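Local coordinates for protein CD180 antigen (Mus musculus, PDB 3T6Q) that may cooperate with MD-1 and TLR4 to mediate the innate immune response of B cells to bacterial lipopolysaccharide, leading to NF-kappa-B activation, at residues D240-C252 against H264-F277. Sequence-based numbering, arbitrary orientation.
With CU (copper (II) ion), chain J.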
ATOM      1  N   ASP A 240     -15.528   3.648  19.784  1.00 66.42           N
ATOM      2  CA  ASP A 240     -16.685   2.970  20.346  1.00 73.68           C
ATOM      3  C   ASP A 240     -17.948   3.301  19.569  1.00 63.40           C
ATOM      4  O   ASP A 240     -18.146   4.443  19.153  1.00 71.77           O
ATOM      5  CB  ASP A 240     -16.892   3.409  21.799  1.00 74.76           C
ATOM      6  CG  ASP A 240     -15.910   2.771  22.749  1.00 86.33           C
ATOM      7  OD1 ASP A 240     -15.015   2.029  22.288  1.00 90.29           O
ATOM      8  OD2 ASP A 240     -16.039   3.017  23.967  1.00 84.46           O
ATOM      9  N   GLU A 241     -18.796   2.302  19.374  1.00 53.69           N
ATOM     10  CA  GLU A 241     -20.184   2.576  19.026  1.00 52.89           C
ATOM     11  C   GLU A 241     -21.127   2.203  20.193  1.00 53.40           C
ATOM     12  O   GLU A 241     -20.843   1.299  20.990  1.00 43.84           O
ATOM     13  CB  GLU A 241     -20.595   1.945  17.672  1.00 51.84           C
ATOM     14  CG  GLU A 241     -20.748   0.418  17.640  1.00 58.48           C
ATOM     15  CD  GLU A 241     -21.668  -0.067  16.512  1.00 50.77           C
ATOM     16  OE1 GLU A 241     -21.217  -0.808  15.614  1.00 41.00           O
ATOM     17  OE2 GLU A 241     -22.859   0.286  16.534  1.00 59.93           O
ATOM     18  N   ASP A 242     -22.243   2.918  20.290  1.00 58.54           N
ATOM     19  CA  ASP A 242     -23.242   2.672  21.330  1.00 57.33           C
ATOM     20  C   ASP A 242     -23.827   1.274  21.175  1.00 42.03           C
ATOM     21  O   ASP A 242     -24.290   0.914  20.090  1.00 47.77           O
ATOM     22  CB  ASP A 242     -24.354   3.735  21.260  1.00 64.29           C
ATOM     23  CG  ASP A 242     -23.811   5.172  21.360  1.00 77.41           C
ATOM     24  OD1 ASP A 242     -22.963   5.458  22.241  1.00 73.03           O
ATOM     25  OD2 ASP A 242     -24.240   6.024  20.552  1.00 78.78           O
ATOM     26  N   ILE A 243     -23.757   0.472  22.240  1.00 36.70           N
ATOM     27  CA  ILE A 243     -24.321  -0.892  22.214  1.00 32.61           C
ATOM     28  C   ILE A 243     -25.690  -0.887  22.880  1.00 28.84           C
ATOM     29  O   ILE A 243     -25.830  -0.444  24.020  1.00 26.75           O
ATOM     30  CB  ILE A 243     -23.411  -1.950  22.891  1.00 33.52           C
ATOM     31  CG1 ILE A 243     -22.039  -2.036  22.191  1.00 41.48           C
ATOM     32  CG2 ILE A 243     -24.078  -3.324  22.908  1.00 31.11           C
ATOM     33  CD1 ILE A 243     -22.049  -2.764  20.855  1.00 35.25           C
ATOM     34  N   SER A 244     -26.708  -1.362  22.165  1.00 27.36           N
ATOM     35  CA  SER A 244     -28.057  -1.520  22.747  1.00 28.08           C
ATOM     36  C   SER A 244     -28.674  -2.738  22.062  1.00 27.03           C
ATOM     37  O   SER A 244     -28.061  -3.251  21.124  1.00 24.15           O
ATOM     38  CB  SER A 244     -28.888  -0.274  22.455  1.00 32.31           C
ATOM     39  OG  SER A 244     -29.112  -0.160  21.061  1.00 32.61           O
ATOM     40  N   PRO A 245     -29.855  -3.218  22.535  1.00 28.00           N
ATOM     41  CA  PRO A 245     -30.486  -4.401  21.906  1.00 25.06           C
ATOM     42  C   PRO A 245     -30.692  -4.227  20.399  1.00 25.78           C
ATOM     43  O   PRO A 245     -30.615  -5.219  19.662  1.00 24.97           O
ATOM     44  CB  PRO A 245     -31.841  -4.495  22.630  1.00 27.74           C
ATOM     45  CG  PRO A 245     -31.586  -3.902  23.972  1.00 27.04           C
ATOM     46  CD  PRO A 245     -30.604  -2.784  23.738  1.00 27.27           C
ATOM     47  N   ALA A 246     -30.937  -2.982  19.949  1.00 24.59           N
ATOM     48  CA  ALA A 246     -31.174  -2.704  18.511  1.00 26.19           C
ATOM     49  C   ALA A 246     -30.092  -3.230  17.559  1.00 25.13           C
ATOM     50  O   ALA A 246     -30.399  -3.642  16.451  1.00 20.31           O
ATOM     51  CB  ALA A 246     -31.383  -1.210  18.252  1.00 23.69           C
ATOM     52  N   VAL A 247     -28.824  -3.169  17.984  1.00 22.94           N
ATOM     53  CA  VAL A 247     -27.711  -3.545  17.139  1.00 21.86           C
ATOM     54  C   VAL A 247     -27.828  -4.993  16.621  1.00 21.23           C
ATOM     55  O   VAL A 247     -27.408  -5.304  15.511  1.00 25.10           O
ATOM     56  CB  VAL A 247     -26.380  -3.327  17.932  1.00 29.51           C
ATOM     57  CG1 VAL A 247     -25.208  -4.015  17.262  1.00 31.45           C
ATOM     58  CG2 VAL A 247     -26.102  -1.823  18.119  1.00 34.07           C
ATOM     59  N   PHE A 248     -28.395  -5.877  17.434  1.00 20.77           N
ATOM     60  CA  PHE A 248     -28.316  -7.335  17.200  1.00 17.97           C
ATOM     61  C   PHE A 248     -29.523  -7.975  16.505  1.00 18.68           C
ATOM     62  O   PHE A 248     -29.588  -9.205  16.378  1.00 19.35           O
ATOM     63  CB  PHE A 248     -28.072  -8.042  18.535  1.00 18.42           C
ATOM     64  CG  PHE A 248     -26.836  -7.539  19.244  1.00 18.97           C
ATOM     65  CD1 PHE A 248     -25.558  -7.766  18.696  1.00 19.51           C
ATOM     66  CD2 PHE A 248     -26.942  -6.821  20.419  1.00 19.63           C
ATOM     67  CE1 PHE A 248     -24.405  -7.302  19.337  1.00 18.00           C
ATOM     68  CE2 PHE A 248     -25.788  -6.333  21.060  1.00 24.70           C
ATOM     69  CZ  PHE A 248     -24.525  -6.582  20.516  1.00 20.69           C
ATOM     70  N   GLU A 249     -30.465  -7.140  16.077  1.00 20.34           N
ATOM     71  CA  GLU A 249     -31.740  -7.610  15.469  1.00 20.83           C
ATOM     72  C   GLU A 249     -31.542  -8.682  14.389  1.00 21.89           C
ATOM     73  O   GLU A 249     -32.263  -9.691  14.374  1.00 21.79           O
ATOM     74  CB  GLU A 249     -32.513  -6.389  14.925  1.00 20.37           C
ATOM     75  CG  GLU A 249     -33.108  -5.526  16.045  1.00 20.78           C
ATOM     76  CD  GLU A 249     -34.243  -6.213  16.803  1.00 23.61           C
ATOM     77  OE1 GLU A 249     -35.434  -6.030  16.394  1.00 25.88           O
ATOM     78  OE2 GLU A 249     -33.997  -6.940  17.815  1.00 18.82           O
ATOM     79  N   GLY A 250     -30.546  -8.484  13.509  1.00 21.45           N
ATOM     80  CA  GLY A 250     -30.269  -9.440  12.412  1.00 19.84           C
ATOM     81  C   GLY A 250     -29.884 -10.834  12.877  1.00 19.98           C
ATOM     82  O   GLY A 250     -30.042 -11.828  12.159  1.00 19.66           O
ATOM     83  N   LEU A 251     -29.356 -10.944  14.080  1.00 20.38           N
ATOM     84  CA  LEU A 251     -28.949 -12.283  14.561  1.00 19.45           C
ATOM     85  C   LEU A 251     -30.113 -13.287  14.678  1.00 22.54           C
ATOM     86  O   LEU A 251     -29.882 -14.495  14.678  1.00 18.30           O
ATOM     87  CB  LEU A 251     -28.284 -12.155  15.944  1.00 20.17           C
ATOM     88  CG  LEU A 251     -27.392 -13.249  16.504  1.00 24.72           C
ATOM     89  CD1 LEU A 251     -26.308 -13.638  15.494  1.00 23.83           C
ATOM     90  CD2 LEU A 251     -26.735 -12.662  17.765  1.00 23.60           C
ATOM     91  N   CYS A 252     -31.340 -12.773  14.811  1.00 19.85           N
ATOM     92  CA  CYS A 252     -32.543 -13.589  14.900  1.00 24.29           C
ATOM     93  C   CYS A 252     -32.833 -14.324  13.572  1.00 23.15           C
ATOM     94  O   CYS A 252     -33.685 -15.242  13.538  1.00 24.28           O
ATOM     95  CB  CYS A 252     -33.755 -12.693  15.309  1.00 22.84           C
ATOM     96  SG  CYS A 252     -34.014 -12.560  17.087  1.00 30.64           S
ATOM     97  N   HIS A 264     -16.201  -4.175  22.839  1.00 17.85           N
ATOM     98  CA  HIS A 264     -17.321  -3.241  22.666  1.00 18.52           C
ATOM     99  C   HIS A 264     -17.785  -2.734  23.986  1.00 21.43           C
ATOM    100  O   HIS A 264     -17.581  -3.390  25.039  1.00 19.28           O
ATOM    101  CB  HIS A 264     -18.491  -3.889  21.897  1.00 21.43           C
ATOM    102  CG  HIS A 264     -18.167  -4.135  20.449  1.00 18.19           C
ATOM    103  ND1 HIS A 264     -18.146  -3.129  19.532  1.00 19.09           N
ATOM    104  CD2 HIS A 264     -17.771  -5.291  19.787  1.00 16.45           C
ATOM    105  CE1 HIS A 264     -17.795  -3.625  18.335  1.00 21.29           C
ATOM    106  NE2 HIS A 264     -17.544  -4.954  18.489  1.00 17.93           N
ATOM    107  N   TYR A 265     -18.426  -1.572  23.966  1.00 19.69           N
ATOM    108  CA  TYR A 265     -18.814  -0.931  25.218  1.00 23.04           C
ATOM    109  C   TYR A 265     -20.220  -1.354  25.657  1.00 24.09           C
ATOM    110  O   TYR A 265     -21.204  -0.728  25.267  1.00 25.09           O
ATOM    111  CB  TYR A 265     -18.705   0.586  25.080  1.00 25.10           C
ATOM    112  CG  TYR A 265     -18.815   1.366  26.376  1.00 31.01           C
ATOM    113  CD1 TYR A 265     -19.841   2.310  26.559  1.00 36.57           C
ATOM    114  CD2 TYR A 265     -17.899   1.171  27.420  1.00 31.77           C
ATOM    115  CE1 TYR A 265     -19.941   3.035  27.733  1.00 34.49           C
ATOM    116  CE2 TYR A 265     -17.992   1.902  28.601  1.00 33.87           C
ATOM    117  CZ  TYR A 265     -19.019   2.824  28.743  1.00 37.64           C
ATOM    118  OH  TYR A 265     -19.131   3.549  29.896  1.00 38.44           O
ATOM    119  N   PHE A 266     -20.296  -2.417  26.470  1.00 21.58           N
ATOM    120  CA  PHE A 266     -21.561  -2.914  26.987  1.00 28.80           C
ATOM    121  C   PHE A 266     -22.033  -2.254  28.299  1.00 32.96           C
ATOM    122  O   PHE A 266     -23.226  -2.059  28.448  1.00 47.98           O
ATOM    123  CB  PHE A 266     -21.556  -4.440  27.171  1.00 21.67           C
ATOM    124  CG  PHE A 266     -21.733  -5.239  25.882  1.00 23.20           C
ATOM    125  CD1 PHE A 266     -22.951  -5.911  25.615  1.00 23.20           C
ATOM    126  CD2 PHE A 266     -20.682  -5.404  24.964  1.00 21.03           C
ATOM    127  CE1 PHE A 266     -23.090  -6.694  24.440  1.00 20.33           C
ATOM    128  CE2 PHE A 266     -20.816  -6.184  23.803  1.00 20.51           C
ATOM    129  CZ  PHE A 266     -22.025  -6.816  23.534  1.00 21.88           C
ATOM    130  N   PHE A 267     -21.130  -1.902  29.215  1.00 33.99           N
ATOM    131  CA  PHE A 267     -21.506  -1.225  30.502  1.00 40.67           C
ATOM    132  C   PHE A 267     -22.973  -0.727  30.603  1.00 37.44           C
ATOM    133  O   PHE A 267     -23.456  -0.020  29.709  1.00 34.01           O
ATOM    134  CB  PHE A 267     -20.538  -0.057  30.802  1.00 42.21           C
ATOM    135  CG  PHE A 267     -20.851   0.684  32.084  1.00 50.98           C
ATOM    136  CD1 PHE A 267     -21.462   1.949  32.048  1.00 55.56           C
ATOM    137  CD2 PHE A 267     -20.549   0.121  33.332  1.00 53.11           C
ATOM    138  CE1 PHE A 267     -21.762   2.637  33.229  1.00 50.91           C
ATOM    139  CE2 PHE A 267     -20.855   0.804  34.515  1.00 53.32           C
ATOM    140  CZ  PHE A 267     -21.462   2.061  34.465  1.00 50.17           C
ATOM    141  N   ASN A 268     -23.678  -1.080  31.684  1.00 35.32           N
ATOM    142  CA  ASN A 268     -25.096  -0.643  31.885  1.00 36.02           C
ATOM    143  C   ASN A 268     -26.044  -1.178  30.801  1.00 34.62           C
ATOM    144  O   ASN A 268     -26.913  -0.502  30.251  1.00 29.53           O
ATOM    145  CB  ASN A 268     -25.274   0.886  32.061  1.00 41.64           C
ATOM    146  CG  ASN A 268     -26.637   1.253  32.686  1.00 39.95           C
ATOM    147  OD1 ASN A 268     -27.269   2.248  32.336  1.00 54.79           O
ATOM    148  ND2 ASN A 268     -27.087   0.431  33.599  1.00 36.96           N
ATOM    149  N   ILE A 269     -25.847  -2.445  30.551  1.00 28.47           N
ATOM    150  CA  ILE A 269     -26.564  -3.238  29.598  1.00 28.81           C
ATOM    151  C   ILE A 269     -28.075  -3.395  29.967  1.00 28.04           C
ATOM    152  O   ILE A 269     -28.434  -3.569  31.134  1.00 24.25           O
ATOM    153  CB  ILE A 269     -25.793  -4.583  29.597  1.00 29.04           C
ATOM    154  CG1 ILE A 269     -26.170  -5.488  28.487  1.00 31.18           C
ATOM    155  CG2 ILE A 269     -25.977  -5.346  30.907  1.00 37.18           C
ATOM    156  CD1 ILE A 269     -25.354  -6.756  28.578  1.00 36.44           C
ATOM    157  N   SER A 270     -28.943  -3.330  28.961  1.00 23.97           N
ATOM    158  CA  SER A 270     -30.362  -3.634  29.114  1.00 22.01           C
ATOM    159  C   SER A 270     -30.529  -5.133  29.366  1.00 20.89           C
ATOM    160  O   SER A 270     -29.771  -5.950  28.797  1.00 21.66           O
ATOM    161  CB  SER A 270     -31.112  -3.231  27.821  1.00 21.13           C
ATOM    162  OG  SER A 270     -32.345  -3.943  27.742  1.00 23.64           O
ATOM    163  N   SER A 271     -31.525  -5.517  30.154  1.00 19.88           N
ATOM    164  CA  SER A 271     -31.872  -6.930  30.293  1.00 18.80           C
ATOM    165  C   SER A 271     -32.384  -7.584  28.987  1.00 19.63           C
ATOM    166  O   SER A 271     -32.506  -8.826  28.891  1.00 19.82           O
ATOM    167  CB  SER A 271     -32.905  -7.088  31.395  1.00 20.63           C
ATOM    168  OG  SER A 271     -34.047  -6.283  31.094  1.00 22.81           O
ATOM    169  N   ASN A 272     -32.707  -6.756  27.989  1.00 20.71           N
ATOM    170  CA  ASN A 272     -33.157  -7.255  26.679  1.00 21.17           C
ATOM    171  C   ASN A 272     -32.037  -7.361  25.639  1.00 18.80           C
ATOM    172  O   ASN A 272     -32.295  -7.688  24.463  1.00 18.03           O
ATOM    173  CB  ASN A 272     -34.277  -6.356  26.127  1.00 19.75           C
ATOM    174  CG  ASN A 272     -35.238  -7.120  25.244  1.00 21.28           C
ATOM    175  OD1 ASN A 272     -35.336  -8.349  25.341  1.00 21.45           O
ATOM    176  ND2 ASN A 272     -35.968  -6.388  24.380  1.00 20.84           N
ATOM    177  N   THR A 273     -30.790  -7.122  26.059  1.00 17.98           N
ATOM    178  CA  THR A 273     -29.671  -7.005  25.101  1.00 16.58           C
ATOM    179  C   THR A 273     -29.473  -8.280  24.250  1.00 16.85           C
ATOM    180  O   THR A 273     -29.180  -8.173  23.063  1.00 18.26           O
ATOM    181  CB  THR A 273     -28.348  -6.689  25.817  1.00 16.31           C
ATOM    182  OG1 THR A 273     -28.487  -5.444  26.509  1.00 20.39           O
ATOM    183  CG2 THR A 273     -27.158  -6.599  24.810  1.00 17.17           C
ATOM    184  N   PHE A 274     -29.621  -9.461  24.868  1.00 14.81           N
ATOM    185  CA  PHE A 274     -29.297 -10.714  24.186  1.00 15.36           C
ATOM    186  C   PHE A 274     -30.516 -11.526  23.726  1.00 17.30           C
ATOM    187  O   PHE A 274     -30.399 -12.722  23.421  1.00 16.37           O
ATOM    188  CB  PHE A 274     -28.375 -11.571  25.076  1.00 16.66           C
ATOM    189  CG  PHE A 274     -27.068 -10.868  25.408  1.00 16.79           C
ATOM    190  CD1 PHE A 274     -26.070 -10.735  24.430  1.00 16.81           C
ATOM    191  CD2 PHE A 274     -26.857 -10.327  26.665  1.00 16.93           C
ATOM    192  CE1 PHE A 274     -24.858 -10.067  24.712  1.00 17.60           C
ATOM    193  CE2 PHE A 274     -25.643  -9.673  26.967  1.00 18.76           C
ATOM    194  CZ  PHE A 274     -24.660  -9.532  25.996  1.00 16.40           C
ATOM    195  N   HIS A 275     -31.673 -10.878  23.603  1.00 17.68           N
ATOM    196  CA  HIS A 275     -32.874 -11.652  23.216  1.00 18.37           C
ATOM    197  C   HIS A 275     -32.790 -12.309  21.840  1.00 18.72           C
ATOM    198  O   HIS A 275     -33.479 -13.296  21.642  1.00 21.06           O
ATOM    199  CB  HIS A 275     -34.163 -10.816  23.341  1.00 19.49           C
ATOM    200  CG  HIS A 275     -34.316  -9.761  22.266  1.00 18.30           C
ATOM    201  ND1 HIS A 275     -33.853  -8.496  22.400  1.00 18.86           N
ATOM    202  CD2 HIS A 275     -34.892  -9.834  20.994  1.00 21.12           C
ATOM    203  CE1 HIS A 275     -34.137  -7.785  21.288  1.00 17.99           C
ATOM    204  NE2 HIS A 275     -34.771  -8.607  20.427  1.00 20.42           N
ATOM    205  N   CYS A 276     -31.951 -11.798  20.904  1.00 17.42           N
ATOM    206  CA  CYS A 276     -31.691 -12.506  19.631  1.00 20.21           C
ATOM    207  C   CYS A 276     -30.628 -13.624  19.626  1.00 21.73           C
ATOM    208  O   CYS A 276     -30.317 -14.188  18.547  1.00 20.70           O
ATOM    209  CB  CYS A 276     -31.429 -11.528  18.460  1.00 21.11           C
ATOM    210  SG  CYS A 276     -32.978 -10.825  17.828  1.00 27.14           S
ATOM    211  N   PHE A 277     -30.112 -13.982  20.797  1.00 21.82           N
ATOM    212  CA  PHE A 277     -28.928 -14.850  20.870  1.00 19.78           C
ATOM    213  C   PHE A 277     -29.335 -16.266  21.221  1.00 19.88           C
ATOM    214  O   PHE A 277     -28.477 -17.103  21.530  1.00 18.51           O
ATOM    215  CB  PHE A 277     -27.910 -14.333  21.937  1.00 18.48           C
ATOM    216  CG  PHE A 277     -27.144 -13.091  21.517  1.00 18.15           C
ATOM    217  CD1 PHE A 277     -27.786 -11.879  21.293  1.00 16.03           C
ATOM    218  CD2 PHE A 277     -25.742 -13.145  21.361  1.00 17.68           C
ATOM    219  CE1 PHE A 277     -27.047 -10.737  20.949  1.00 17.66           C
ATOM    220  CE2 PHE A 277     -25.005 -12.031  20.977  1.00 17.40           C
ATOM    221  CZ  PHE A 277     -25.649 -10.810  20.778  1.00 15.65           C
TER
HETATM  222 CU    CU J   1     -35.574  -7.709  18.778  0.50 22.11          CU
HETATM  223  O   HOH W   1     -18.805  -0.295  21.606  1.00 38.35           O
HETATM  224  O   HOH W   2     -25.169  -1.923  26.407  1.00 34.34           O
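A disulfide, a shared copper ion and a run of aromatic packing join Asp240-Cys252 to His264-Phe277, the loops that follow two successive strands, 226-231 and 255-260. Toward the C-terminal ends of both segments Cys252 SG is bonded to Cys276 SG, with a torsion of -98° about the S-S bond. Beside it, Glu249 and His275 hold the copper ion, Glu249 OE2 at 2.0 Å from the metal and His275 NE2 at the same distance. The carboxylate reaches the ion because its chain bends at chi2 (-69°), while the other ring nitrogen of the imidazole is held within its own segment: His275 ND1 donates to Asn272 O at 2.7 Å, nearly in the ring plane. This is packing between successive coils of a leucine-rich-repeat solenoid of the Toll-like receptor family, in which each coil's return loop packs on the next; segment 264-277 belongs to LRR 8. Phe248, Leu251 and Phe277 carry that packing here. Phe277 turns its edge to the face of Phe248, planes 72° apart, while Leu251 CD2 sits over the centre of the Phe277 ring, 3.5 Å from its centroid; Phe274, from Phe277's own segment, covers the opposite face. Phe219 of helix 215-221 also meets Phe248. Farther along, Ile243 CG2 lies over the face of Phe266, 3.9 Å from the ring centroid, and Pro245 CG packs 3.8 Å from Thr273 CA. No direct hydrogen bond crosses between the two segments; instead one water links Glu241 O with Tyr265 N, and a second donates to Ile243 O (2.9 Å) and to Phe266 O (2.8 Å).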